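Local coordinates for protein iodotyrosine deiodinase (Thermotoga neapolitana DSM 4359, PDB 6PZ0) that uses FMN to remove halogen from halotyrosines such as 3-iodo-L-tyrosine and 3,5-diiodo-L-tyrosine, converting them to L-tyrosine with NADPH as reductant, at residues Leu133-Tyr138 / Ile161-Tyr166; Val63-Glu68 / Trp90-Leu95; Ser39-Gln44 / Ser109-Arg114. All coordinates share one frame; numbering follows the deposited sequence.

Interaction 1 (Leu133-Tyr138 / Ile161-Tyr166); sequences LGSVPY and ILPVGY. With FMN (flavin mononucleotide), chain C.
Y138 and I161 lie side by side and point the same way, the tyrosine ring offering its edge to the isoleucine, with CD2 of Y138 4.0 Å from CB of I161. With CG opposite the backbone N (chi1 175°), the ring swings toward the flavin and brings FMN N3 into its plane at the edge, while its hydroxyl goes on to E68. Two backbone bonds pin this pair: Y138 N to I161 O at 2.8 Å, and I161 N to Y138 O at 3.0 Å. At the other end, G134 N bonds G165 O at 2.8 Å; the return bond from G165 N is weak.

Between these bonds the side chains touch through a few apolar contacts. The ring of P163 crosses V136 obliquely, its CD 3.8 Å from V136 CG1, and L162 CD2 comes within 3.6 Å of P137 CA. The other branch of V136, CG2, stands over one flavin face, 3.4 Å from FMN N1, and the P137 ring lies over the same face further along, near C9. L133 CD2 meets the Y166 ring at CD1.

Antiparallel pairing thus attaches 134-135 to strand 156-165 at an outer margin of the sheet, and the continuing chain forms one wall of the FMN site of this nitroreductase-family fold.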
loop_
_atom_site.group_PDB
_atom_site.type_symbol
_atom_site.label_atom_id
_atom_site.label_comp_id
_atom_site.label_asym_id
_atom_site.label_seq_id
_atom_site.Cartn_x
_atom_site.Cartn_y
_atom_site.Cartn_z
ATOM N N LEU A 133 15.518 8.530 7.439
ATOM C CA LEU A 133 14.964 9.576 6.606
ATOM C C LEU A 133 13.514 9.723 6.972
ATOM O O LEU A 133 12.926 8.845 7.605
ATOM C CB LEU A 133 15.142 9.259 5.126
ATOM C CG LEU A 133 16.595 9.105 4.696
ATOM C CD1 LEU A 133 16.647 8.846 3.210
ATOM C CD2 LEU A 133 17.410 10.333 5.013
ATOM N N GLY A 134 12.963 10.883 6.650
ATOM C CA GLY A 134 11.586 11.179 6.952
ATOM C C GLY A 134 10.844 11.452 5.664
ATOM O O GLY A 134 11.439 11.807 4.650
ATOM N N SER A 135 9.532 11.304 5.710
ATOM C CA SER A 135 8.724 11.653 4.563
ATOM C C SER A 135 7.278 11.869 4.954
ATOM O O SER A 135 6.901 11.799 6.131
ATOM C CB SER A 135 8.802 10.585 3.465
ATOM O OG SER A 135 8.263 11.099 2.255
ATOM N N VAL A 136 6.491 12.237 3.966
ATOM C CA VAL A 136 5.052 12.409 4.143
ATOM C C VAL A 136 4.417 12.085 2.796
ATOM O O VAL A 136 4.901 12.537 1.772
ATOM C CB VAL A 136 4.634 13.837 4.626
ATOM C CG1 VAL A 136 5.243 14.919 3.780
ATOM C CG2 VAL A 136 3.127 13.958 4.616
ATOM N N PRO A 137 3.371 11.244 2.787
ATOM C CA PRO A 137 2.689 10.995 1.520
ATOM C C PRO A 137 1.866 12.199 1.176
ATOM O O PRO A 137 0.787 12.391 1.717
ATOM C CB PRO A 137 1.812 9.788 1.811
ATOM C CG PRO A 137 2.356 9.190 3.064
ATOM C CD PRO A 137 2.908 10.327 3.835
ATOM N N TYR A 138 2.414 13.052 0.339
ATOM C CA TYR A 138 1.743 14.302 0.052
ATOM C C TYR A 138 0.880 14.142 -1.187
ATOM O O TYR A 138 1.359 13.764 -2.247
ATOM C CB TYR A 138 2.741 15.444 -0.110
ATOM C CG TYR A 138 1.995 16.667 -0.515
ATOM C CD1 TYR A 138 1.036 17.226 0.327
ATOM C CD2 TYR A 138 2.198 17.238 -1.752
ATOM C CE1 TYR A 138 0.317 18.336 -0.071
ATOM C CE2 TYR A 138 1.485 18.329 -2.157
ATOM C CZ TYR A 138 0.544 18.882 -1.307
ATOM O OH TYR A 138 -0.187 19.963 -1.708
ATOM N N ILE A 161 3.440 12.480 -3.912
ATOM C CA ILE A 161 4.695 13.194 -3.744
ATOM C C ILE A 161 5.236 12.896 -2.360
ATOM O O ILE A 161 4.571 13.182 -1.371
ATOM C CB ILE A 161 4.487 14.717 -3.917
ATOM C CG1 ILE A 161 4.002 14.991 -5.336
ATOM C CG2 ILE A 161 5.791 15.490 -3.616
ATOM C CD1 ILE A 161 3.442 16.368 -5.498
ATOM N N LEU A 162 6.414 12.278 -2.299
ATOM C CA LEU A 162 7.077 11.967 -1.048
ATOM C C LEU A 162 8.285 12.853 -0.877
ATOM O O LEU A 162 9.342 12.547 -1.395
ATOM C CB LEU A 162 7.512 10.497 -1.006
ATOM C CG LEU A 162 6.395 9.466 -1.027
ATOM C CD1 LEU A 162 6.974 8.085 -1.260
ATOM C CD2 LEU A 162 5.685 9.494 0.295
ATOM N N PRO A 163 8.130 13.984 -0.177
ATOM C CA PRO A 163 9.317 14.747 0.192
ATOM C C PRO A 163 10.168 13.854 1.078
ATOM O O PRO A 163 9.604 13.197 1.940
ATOM C CB PRO A 163 8.759 15.954 0.974
ATOM C CG PRO A 163 7.260 15.952 0.670
ATOM C CD PRO A 163 6.906 14.524 0.442
ATOM N N VAL A 164 11.468 13.812 0.856
ATOM C CA VAL A 164 12.358 12.945 1.602
ATOM C C VAL A 164 13.565 13.744 2.030
ATOM O O VAL A 164 14.150 14.482 1.241
ATOM C CB VAL A 164 12.805 11.743 0.760
ATOM C CG1 VAL A 164 13.816 10.919 1.515
ATOM C CG2 VAL A 164 11.610 10.892 0.413
ATOM N N GLY A 165 13.931 13.606 3.290
ATOM C CA GLY A 165 15.093 14.294 3.804
ATOM C C GLY A 165 15.350 13.848 5.210
ATOM O O GLY A 165 14.653 12.975 5.739
ATOM N N TYR A 166 16.354 14.453 5.823
ATOM C CA TYR A 166 16.583 14.233 7.232
ATOM C C TYR A 166 15.528 14.989 8.027
ATOM O O TYR A 166 15.280 16.173 7.781
ATOM C CB TYR A 166 17.960 14.707 7.661
ATOM C CG TYR A 166 19.089 13.944 7.058
ATOM C CD1 TYR A 166 19.222 12.570 7.269
ATOM C CD2 TYR A 166 20.061 14.597 6.298
ATOM C CE1 TYR A 166 20.281 11.867 6.720
ATOM C CE2 TYR A 166 21.113 13.896 5.750
ATOM C CZ TYR A 166 21.218 12.535 5.967
ATOM O OH TYR A 166 22.279 11.844 5.425
HETATM N N1 FMN C . -0.167 14.683 4.999
HETATM C C2 FMN C . -0.202 15.964 4.575
HETATM O O2 FMN C . 0.302 16.835 5.257
HETATM N N3 FMN C . -0.798 16.263 3.389
HETATM C C4 FMN C . -1.353 15.301 2.593
HETATM O O4 FMN C . -1.876 15.631 1.523
HETATM C C4A FMN C . -1.325 13.978 3.027
HETATM N N5 FMN C . -1.883 12.980 2.255
HETATM C C5A FMN C . -1.813 11.668 2.680
HETATM C C6 FMN C . -2.366 10.681 1.877
HETATM C C7 FMN C . -2.317 9.350 2.277
HETATM C C7M FMN C . -2.909 8.302 1.379
HETATM C C8 FMN C . -1.708 9.038 3.489
HETATM C C8M FMN C . -1.628 7.594 3.897
HETATM C C9 FMN C . -1.156 10.022 4.304
HETATM C C9A FMN C . -1.213 11.360 3.904
HETATM N N10 FMN C . -0.679 12.385 4.708
HETATM C C10 FMN C . -0.717 13.685 4.232
HETATM C "C1'" FMN C . -0.021 12.089 6.015
HETATM C "C2'" FMN C . -1.089 11.835 7.106
HETATM O "O2'" FMN C . -1.646 13.055 7.569
HETATM C "C3'" FMN C . -0.489 11.040 8.264
HETATM O "O3'" FMN C . -0.153 9.770 7.769
HETATM C "C4'" FMN C . -1.440 10.887 9.467
HETATM O "O4'" FMN C . -1.672 12.161 10.021
HETATM C "C5'" FMN C . -0.809 10.017 10.523
HETATM O "O5'" FMN C . 0.443 10.562 10.864
HETATM P P FMN C . 1.324 9.864 11.970
HETATM O O1P FMN C . 2.539 10.766 12.220
HETATM O O2P FMN C . 1.793 8.523 11.465
HETATM O O3P FMN C . 0.496 9.647 13.224
#

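Interaction 2 (Val63-Glu68 / Trp90-Leu95); sequences VCERSE and WRKPFL. With TYR (tyrosine), chain D.
E68 and K92 cross at about a right angle and touch through their carbons, yet their charged ends do not meet: E68 OE2 and K92 NZ stay 5.2 Å apart, and the backbone ends of a bound tyrosine take up the charges instead. E68 OE2 accepts the ligand's ammonium N at 2.8 Å, while K92 NZ gives a bond of 2.7 Å to carboxylate atom O of the same ligand. Both side chains fold to do this, E68 turning at chi2 (-68°) and K92 likewise (-59°). Each has a second partner, which should limit its rotation: the hydroxyl of Y138 also bonds E68 OE2, and T89 O receives K92 NZ.

E65 holds the loop that carries the lysine. Its chain runs extended beyond CG, so OE2 arrives at the backbone of the other segment and accepts K92 N at 2.8 Å, almost straight at 171°, through its anti lone pair. R61 forms a salt bridge to that same oxygen, so a buttressed carboxylate sits in the second shell, behind a substrate-binding residue.

W90 packs against the helix just beside this: its CB is 3.6 Å from E68 CB, and the indole edge takes E65 CB in plane. R91, its chain extended from CG to NE, runs over one indole face, CG 3.8 Å above the ring centre. Deeper in, L95 CD1 rests on C64 CB at 3.8 Å.

Helix 54-74 and the loop leading to helix 94-97 together form the clamp for the substrate's zwitterion, which Y72 completes, characteristic of the iodotyrosine deiodinase active site.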
loop_
_atom_site.group_PDB
_atom_site.type_symbol
_atom_site.label_atom_id
_atom_site.label_comp_id
_atom_site.label_asym_id
_atom_site.label_seq_id
_atom_site.Cartn_x
_atom_site.Cartn_y
_atom_site.Cartn_z
ATOM N N VAL A 63 2.377 25.209 -7.602
ATOM C CA VAL A 63 1.188 24.560 -8.161
ATOM C C VAL A 63 0.353 23.851 -7.098
ATOM O O VAL A 63 -0.880 23.962 -7.077
ATOM C CB VAL A 63 1.604 23.576 -9.270
ATOM C CG1 VAL A 63 0.509 22.596 -9.593
ATOM C CG2 VAL A 63 1.994 24.375 -10.494
ATOM N N CYS A 64 1.022 23.128 -6.211
ATOM C CA CYS A 64 0.323 22.428 -5.132
ATOM C C CYS A 64 -0.349 23.394 -4.167
ATOM O O CYS A 64 -1.488 23.184 -3.758
ATOM C CB CYS A 64 1.282 21.537 -4.375
ATOM S SG CYS A 64 1.775 20.152 -5.408
ATOM N N GLU A 65 0.371 24.442 -3.808
ATOM C CA GLU A 65 -0.139 25.432 -2.880
ATOM C C GLU A 65 -1.376 26.080 -3.455
ATOM O O GLU A 65 -2.366 26.283 -2.745
ATOM C CB GLU A 65 0.926 26.468 -2.566
ATOM C CG GLU A 65 1.925 25.970 -1.572
ATOM C CD GLU A 65 2.926 27.003 -1.157
ATOM O OE1 GLU A 65 3.053 28.052 -1.847
ATOM O OE2 GLU A 65 3.595 26.755 -0.134
ATOM N N ARG A 66 -1.345 26.378 -4.748
ATOM C CA ARG A 66 -2.494 27.024 -5.367
ATOM C C ARG A 66 -3.689 26.090 -5.272
ATOM O O ARG A 66 -4.787 26.488 -4.884
ATOM C CB ARG A 66 -2.212 27.384 -6.826
ATOM C CG ARG A 66 -3.458 27.712 -7.632
ATOM C CD ARG A 66 -4.100 28.946 -7.103
ATOM N NE ARG A 66 -5.210 28.677 -6.192
ATOM C CZ ARG A 66 -5.902 29.633 -5.576
ATOM N NH1 ARG A 66 -5.589 30.906 -5.779
ATOM N NH2 ARG A 66 -6.899 29.323 -4.757
ATOM N N SER A 67 -3.447 24.839 -5.634
ATOM C CA SER A 67 -4.476 23.807 -5.608
ATOM C C SER A 67 -5.021 23.655 -4.187
ATOM O O SER A 67 -6.229 23.569 -4.006
ATOM C CB SER A 67 -3.903 22.473 -6.121
ATOM O OG SER A 67 -4.904 21.473 -6.245
ATOM N N GLU A 68 -4.114 23.637 -3.204
ATOM C CA GLU A 68 -4.471 23.497 -1.803
ATOM C C GLU A 68 -5.270 24.697 -1.331
ATOM O O GLU A 68 -6.241 24.565 -0.603
ATOM C CB GLU A 68 -3.229 23.352 -0.932
ATOM C CG GLU A 68 -2.463 22.045 -1.129
ATOM C CD GLU A 68 -3.192 20.818 -0.645
ATOM O OE1 GLU A 68 -4.402 20.895 -0.296
ATOM O OE2 GLU A 68 -2.519 19.757 -0.629
ATOM N N TRP A 90 -2.807 25.712 3.522
ATOM C CA TRP A 90 -2.466 25.383 2.129
ATOM C C TRP A 90 -0.997 25.530 1.788
ATOM O O TRP A 90 -0.547 25.039 0.740
ATOM C CB TRP A 90 -3.290 26.262 1.194
ATOM C CG TRP A 90 -3.188 27.739 1.500
ATOM C CD1 TRP A 90 -3.969 28.454 2.366
ATOM C CD2 TRP A 90 -2.276 28.675 0.924
ATOM N NE1 TRP A 90 -3.584 29.773 2.376
ATOM C CE2 TRP A 90 -2.540 29.936 1.502
ATOM C CE3 TRP A 90 -1.251 28.576 -0.011
ATOM C CZ2 TRP A 90 -1.825 31.078 1.173
ATOM C CZ3 TRP A 90 -0.541 29.716 -0.342
ATOM C CH2 TRP A 90 -0.831 30.952 0.251
ATOM N N ARG A 91 -0.258 26.206 2.655
ATOM C CA ARG A 91 1.162 26.436 2.464
ATOM C C ARG A 91 1.903 25.123 2.639
ATOM O O ARG A 91 1.632 24.394 3.596
ATOM C CB ARG A 91 1.665 27.478 3.460
ATOM C CG ARG A 91 0.939 28.838 3.320
ATOM C CD ARG A 91 1.013 29.698 4.580
ATOM N NE ARG A 91 0.215 30.927 4.430
ATOM C CZ ARG A 91 -1.071 31.042 4.757
ATOM N NH1 ARG A 91 -1.735 30.007 5.269
ATOM N NH2 ARG A 91 -1.707 32.204 4.584
ATOM N N LYS A 92 2.831 24.833 1.726
ATOM C CA LYS A 92 3.571 23.570 1.743
ATOM C C LYS A 92 5.048 23.812 1.591
ATOM O O LYS A 92 5.654 23.419 0.579
ATOM C CB LYS A 92 3.075 22.648 0.642
ATOM C CG LYS A 92 1.597 22.334 0.710
ATOM C CD LYS A 92 1.187 21.660 2.058
ATOM C CE LYS A 92 -0.287 21.766 2.330
ATOM N NZ LYS A 92 -0.608 21.543 3.813
ATOM N N PRO A 93 5.650 24.455 2.599
ATOM C CA PRO A 93 7.075 24.775 2.554
ATOM C C PRO A 93 7.963 23.538 2.421
ATOM O O PRO A 93 9.064 23.679 1.892
ATOM C CB PRO A 93 7.325 25.487 3.889
ATOM C CG PRO A 93 6.195 25.076 4.774
ATOM C CD PRO A 93 5.028 24.847 3.879
ATOM N N PHE A 94 7.512 22.355 2.847
ATOM C CA PHE A 94 8.373 21.196 2.782
ATOM C C PHE A 94 8.637 20.780 1.345
ATOM O O PHE A 94 9.598 20.066 1.093
ATOM C CB PHE A 94 7.809 19.999 3.557
ATOM C CG PHE A 94 6.363 19.669 3.244
ATOM C CD1 PHE A 94 6.023 18.946 2.122
ATOM C CD2 PHE A 94 5.361 20.056 4.105
ATOM C CE1 PHE A 94 4.704 18.638 1.843
ATOM C CE2 PHE A 94 4.028 19.759 3.848
ATOM C CZ PHE A 94 3.695 19.037 2.720
ATOM N N LEU A 95 7.808 21.235 0.404
ATOM C CA LEU A 95 8.026 20.910 -0.997
ATOM C C LEU A 95 9.235 21.642 -1.578
ATOM O O LEU A 95 9.789 21.242 -2.610
ATOM C CB LEU A 95 6.789 21.252 -1.806
ATOM C CG LEU A 95 5.551 20.419 -1.479
ATOM C CD1 LEU A 95 4.379 20.896 -2.268
ATOM C CD2 LEU A 95 5.808 18.906 -1.783
HETATM N N TYR D . -3.569 17.750 1.067
HETATM C CA TYR D . -3.970 18.733 2.081
HETATM C C TYR D . -2.768 19.245 2.862
HETATM O O TYR D . -2.898 20.153 3.697
HETATM C CB TYR D . -5.010 18.131 3.027
HETATM C CG TYR D . -4.608 16.869 3.756
HETATM C CD1 TYR D . -3.742 16.907 4.837
HETATM C CD2 TYR D . -5.135 15.639 3.387
HETATM C CE1 TYR D . -3.385 15.747 5.517
HETATM C CE2 TYR D . -4.799 14.475 4.082
HETATM C CZ TYR D . -3.920 14.543 5.124
HETATM O OH TYR D . -3.579 13.387 5.789
HETATM O OXT TYR D . -1.648 18.745 2.666
#

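Interaction 3 (Ser39-Gln44 / Ser109-Arg114); sequences SGMNAQ and SAPYSR. With FMN (flavin mononucleotide), chain I; TYR (tyrosine), chain J.
M41 lies across the ring of P111 at about a right angle; chi1 of -76° sets its CG 3.8 Å from P111 CG, and the chain runs on extended from there, with SD also near that carbon. W82 of the second subunit also packs on this methionine. Beside it, A43 CB meets A110 CB at the same separation, and G40 CA approaches P111 O at 3.5 Å in a CH...O contact. Glycine suits that spot, since a CB would collide with the proline carbonyl. A water bridges the two backbones, donating to G40 O and to P111 O at 2.8 Å each.

Y112, at the N-cap position of helix 113-130, turns a ring face to the flavin, over C6, and its CE2 comes within 3.9 Å of the bound tyrosine's CE2. With an alanine here, the ring beside flavin C6 and the ligand would be gone, and the ligand ring would probably be freer to shift. M41 N holds that substrate by its phenol, reaching the ligand's OH at 2.8 Å and 163°.

Since E68, Y72 and K92 of the second subunit grip the ligand's other end, this contact contributes the M41 and Y112 side of a composite site at the dimer interface, as in homodimeric flavoenzymes of the nitroreductase family.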
loop_
_atom_site.group_PDB
_atom_site.type_symbol
_atom_site.label_atom_id
_atom_site.label_comp_id
_atom_site.label_asym_id
_atom_site.label_seq_id
_atom_site.Cartn_x
_atom_site.Cartn_y
_atom_site.Cartn_z
ATOM N N SER A 39 2.907 -7.331 -6.628
ATOM C CA SER A 39 2.078 -6.466 -7.458
ATOM C C SER A 39 1.234 -7.342 -8.339
ATOM O O SER A 39 1.543 -8.517 -8.525
ATOM C CB SER A 39 2.908 -5.500 -8.312
ATOM O OG SER A 39 3.799 -6.185 -9.180
ATOM N N GLY A 40 0.160 -6.767 -8.865
ATOM C CA GLY A 40 -0.732 -7.493 -9.744
ATOM C C GLY A 40 0.056 -7.948 -10.955
ATOM O O GLY A 40 0.759 -7.152 -11.582
ATOM N N MET A 41 -0.043 -9.242 -11.245
ATOM C CA MET A 41 0.660 -9.889 -12.355
ATOM C C MET A 41 2.165 -9.653 -12.363
ATOM O O MET A 41 2.831 -9.772 -13.390
ATOM C CB MET A 41 0.041 -9.453 -13.672
ATOM C CG MET A 41 -1.283 -10.187 -13.885
ATOM S SD MET A 41 -1.800 -10.317 -15.599
ATOM C CE MET A 41 -3.362 -11.161 -15.394
ATOM N N ASN A 42 2.702 -9.421 -11.175
ATOM C CA ASN A 42 4.090 -9.035 -10.990
ATOM C C ASN A 42 4.528 -7.953 -11.947
ATOM O O ASN A 42 5.666 -7.952 -12.419
ATOM C CB ASN A 42 5.033 -10.245 -11.146
ATOM C CG ASN A 42 6.413 -9.952 -10.606
ATOM O OD1 ASN A 42 6.567 -9.185 -9.643
ATOM N ND2 ASN A 42 7.428 -10.531 -11.220
ATOM N N ALA A 43 3.618 -7.045 -12.265
ATOM C CA ALA A 43 3.922 -6.000 -13.235
ATOM C C ALA A 43 4.942 -4.995 -12.717
ATOM O O ALA A 43 5.588 -4.297 -13.503
ATOM C CB ALA A 43 2.652 -5.296 -13.643
ATOM N N GLN A 44 5.083 -4.909 -11.399
ATOM C CA GLN A 44 5.959 -3.920 -10.780
ATOM C C GLN A 44 5.605 -2.538 -11.327
ATOM O O GLN A 44 6.436 -1.872 -11.957
ATOM C CB GLN A 44 7.425 -4.236 -11.019
ATOM C CG GLN A 44 7.843 -5.573 -10.446
ATOM C CD GLN A 44 9.023 -6.191 -11.208
ATOM O OE1 GLN A 44 10.150 -5.739 -11.089
ATOM N NE2 GLN A 44 8.754 -7.244 -11.958
ATOM N N SER A 109 -1.919 0.859 -17.035
ATOM C CA SER A 109 -2.384 -0.302 -17.775
ATOM C C SER A 109 -2.214 -1.583 -16.973
ATOM O O SER A 109 -2.823 -2.598 -17.304
ATOM C CB SER A 109 -1.635 -0.398 -19.097
ATOM O OG SER A 109 -0.257 -0.562 -18.850
ATOM N N ALA A 110 -1.394 -1.545 -15.924
ATOM C CA ALA A 110 -1.139 -2.752 -15.140
ATOM C C ALA A 110 -2.340 -3.104 -14.281
ATOM O O ALA A 110 -3.032 -2.220 -13.783
ATOM C CB ALA A 110 0.092 -2.603 -14.259
ATOM N N PRO A 111 -2.577 -4.410 -14.072
ATOM C CA PRO A 111 -3.694 -4.824 -13.215
ATOM C C PRO A 111 -3.463 -4.463 -11.759
ATOM O O PRO A 111 -2.382 -4.758 -11.243
ATOM C CB PRO A 111 -3.726 -6.350 -13.372
ATOM C CG PRO A 111 -2.707 -6.694 -14.378
ATOM C CD PRO A 111 -1.782 -5.554 -14.543
ATOM N N TYR A 112 -4.481 -3.915 -11.100
ATOM C CA TYR A 112 -4.369 -3.472 -9.731
ATOM C C TYR A 112 -3.123 -2.621 -9.564
ATOM O O TYR A 112 -2.418 -2.718 -8.568
ATOM C CB TYR A 112 -4.333 -4.665 -8.800
ATOM C CG TYR A 112 -5.319 -5.740 -9.175
ATOM C CD1 TYR A 112 -6.630 -5.674 -8.758
ATOM C CD2 TYR A 112 -4.922 -6.825 -9.950
ATOM C CE1 TYR A 112 -7.541 -6.658 -9.105
ATOM C CE2 TYR A 112 -5.816 -7.820 -10.302
ATOM C CZ TYR A 112 -7.125 -7.732 -9.878
ATOM O OH TYR A 112 -8.007 -8.730 -10.231
ATOM N N SER A 113 -2.862 -1.774 -10.554
ATOM C CA SER A 113 -1.718 -0.883 -10.518
ATOM C C SER A 113 -1.699 0.054 -9.297
ATOM O O SER A 113 -0.661 0.183 -8.653
ATOM C CB SER A 113 -1.681 -0.067 -11.813
ATOM O OG SER A 113 -2.914 0.566 -12.027
ATOM N N ARG A 114 -2.821 0.697 -8.962
ATOM C CA ARG A 114 -2.827 1.645 -7.856
ATOM C C ARG A 114 -2.658 0.941 -6.507
ATOM O O ARG A 114 -1.881 1.370 -5.656
ATOM C CB ARG A 114 -4.113 2.472 -7.866
ATOM C CG ARG A 114 -4.409 3.129 -9.242
ATOM C CD ARG A 114 -5.446 4.245 -9.067
ATOM N NE ARG A 114 -4.863 5.253 -8.196
ATOM C CZ ARG A 114 -5.528 5.952 -7.286
ATOM N NH1 ARG A 114 -6.834 5.795 -7.124
ATOM N NH2 ARG A 114 -4.868 6.809 -6.528
HETATM N N1 FMN I . -2.298 -13.527 -6.856
HETATM C C2 FMN I . -3.250 -14.423 -7.244
HETATM O O2 FMN I . -2.944 -15.605 -7.313
HETATM N N3 FMN I . -4.516 -14.021 -7.560
HETATM C C4 FMN I . -4.848 -12.686 -7.457
HETATM O O4 FMN I . -5.993 -12.323 -7.703
HETATM C C4A FMN I . -3.891 -11.771 -7.042
HETATM N N5 FMN I . -4.196 -10.440 -6.937
HETATM C C5A FMN I . -3.224 -9.562 -6.519
HETATM C C6 FMN I . -3.545 -8.232 -6.377
HETATM C C7 FMN I . -2.587 -7.330 -5.936
HETATM C C7M FMN I . -3.000 -5.893 -5.798
HETATM C C8 FMN I . -1.307 -7.755 -5.628
HETATM C C8M FMN I . -0.261 -6.811 -5.147
HETATM C C9 FMN I . -0.981 -9.093 -5.790
HETATM C C9A FMN I . -1.946 -9.988 -6.214
HETATM N N10 FMN I . -1.631 -11.325 -6.371
HETATM C C10 FMN I . -2.614 -12.200 -6.744
HETATM C "C1'" FMN I . -0.241 -11.822 -6.059
HETATM C "C2'" FMN I . 0.670 -11.537 -7.297
HETATM O "O2'" FMN I . 0.441 -12.391 -8.411
HETATM C "C3'" FMN I . 2.133 -11.623 -6.860
HETATM O "O3'" FMN I . 2.284 -10.595 -5.925
HETATM C "C4'" FMN I . 3.157 -11.490 -7.983
HETATM O "O4'" FMN I . 3.070 -12.622 -8.802
HETATM C "C5'" FMN I . 4.589 -11.427 -7.487
HETATM O "O5'" FMN I . 4.804 -12.570 -6.677
HETATM P P FMN I . 6.210 -12.791 -5.959
HETATM O O1P FMN I . 7.275 -12.598 -7.034
HETATM O O2P FMN I . 6.220 -14.164 -5.281
HETATM O O3P FMN I . 6.378 -11.798 -4.861
HETATM N N TYR J . -7.650 -13.209 -9.846
HETATM C CA TYR J . -7.141 -14.159 -10.848
HETATM C C TYR J . -6.485 -15.380 -10.235
HETATM O O TYR J . -6.100 -16.326 -10.955
HETATM C CB TYR J . -6.166 -13.463 -11.790
HETATM C CG TYR J . -4.894 -12.884 -11.201
HETATM C CD1 TYR J . -3.849 -13.705 -10.775
HETATM C CD2 TYR J . -4.721 -11.505 -11.116
HETATM C CE1 TYR J . -2.663 -13.167 -10.285
HETATM C CE2 TYR J . -3.552 -10.951 -10.616
HETATM C CZ TYR J . -2.520 -11.783 -10.202
HETATM O OH TYR J . -1.354 -11.220 -9.731
HETATM O OXT TYR J . -6.349 -15.453 -9.008
HETATM O O HOH W 1 0.355 -4.446 -11.014
#

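From the N terminus, the loop 39-44 comes first and its partner is not reached until 109-114, so interaction 3 closes a long excursion. Nested inside it, 63-68 on helix 54-74 meets 90-95 after 21 intervening residues, closing interaction 2. Helix 113-130 then leads to 133-138, and interaction 1 closes in series once the chain returns along strand 156-165. Interactions 1 and 2 touch, with P163 packing on F94, tying sheet margin to substrate clamp. Interaction 3 sits across the chain's centre, about 30 Å from interaction 2 between centres, and serves the dimer's other active site.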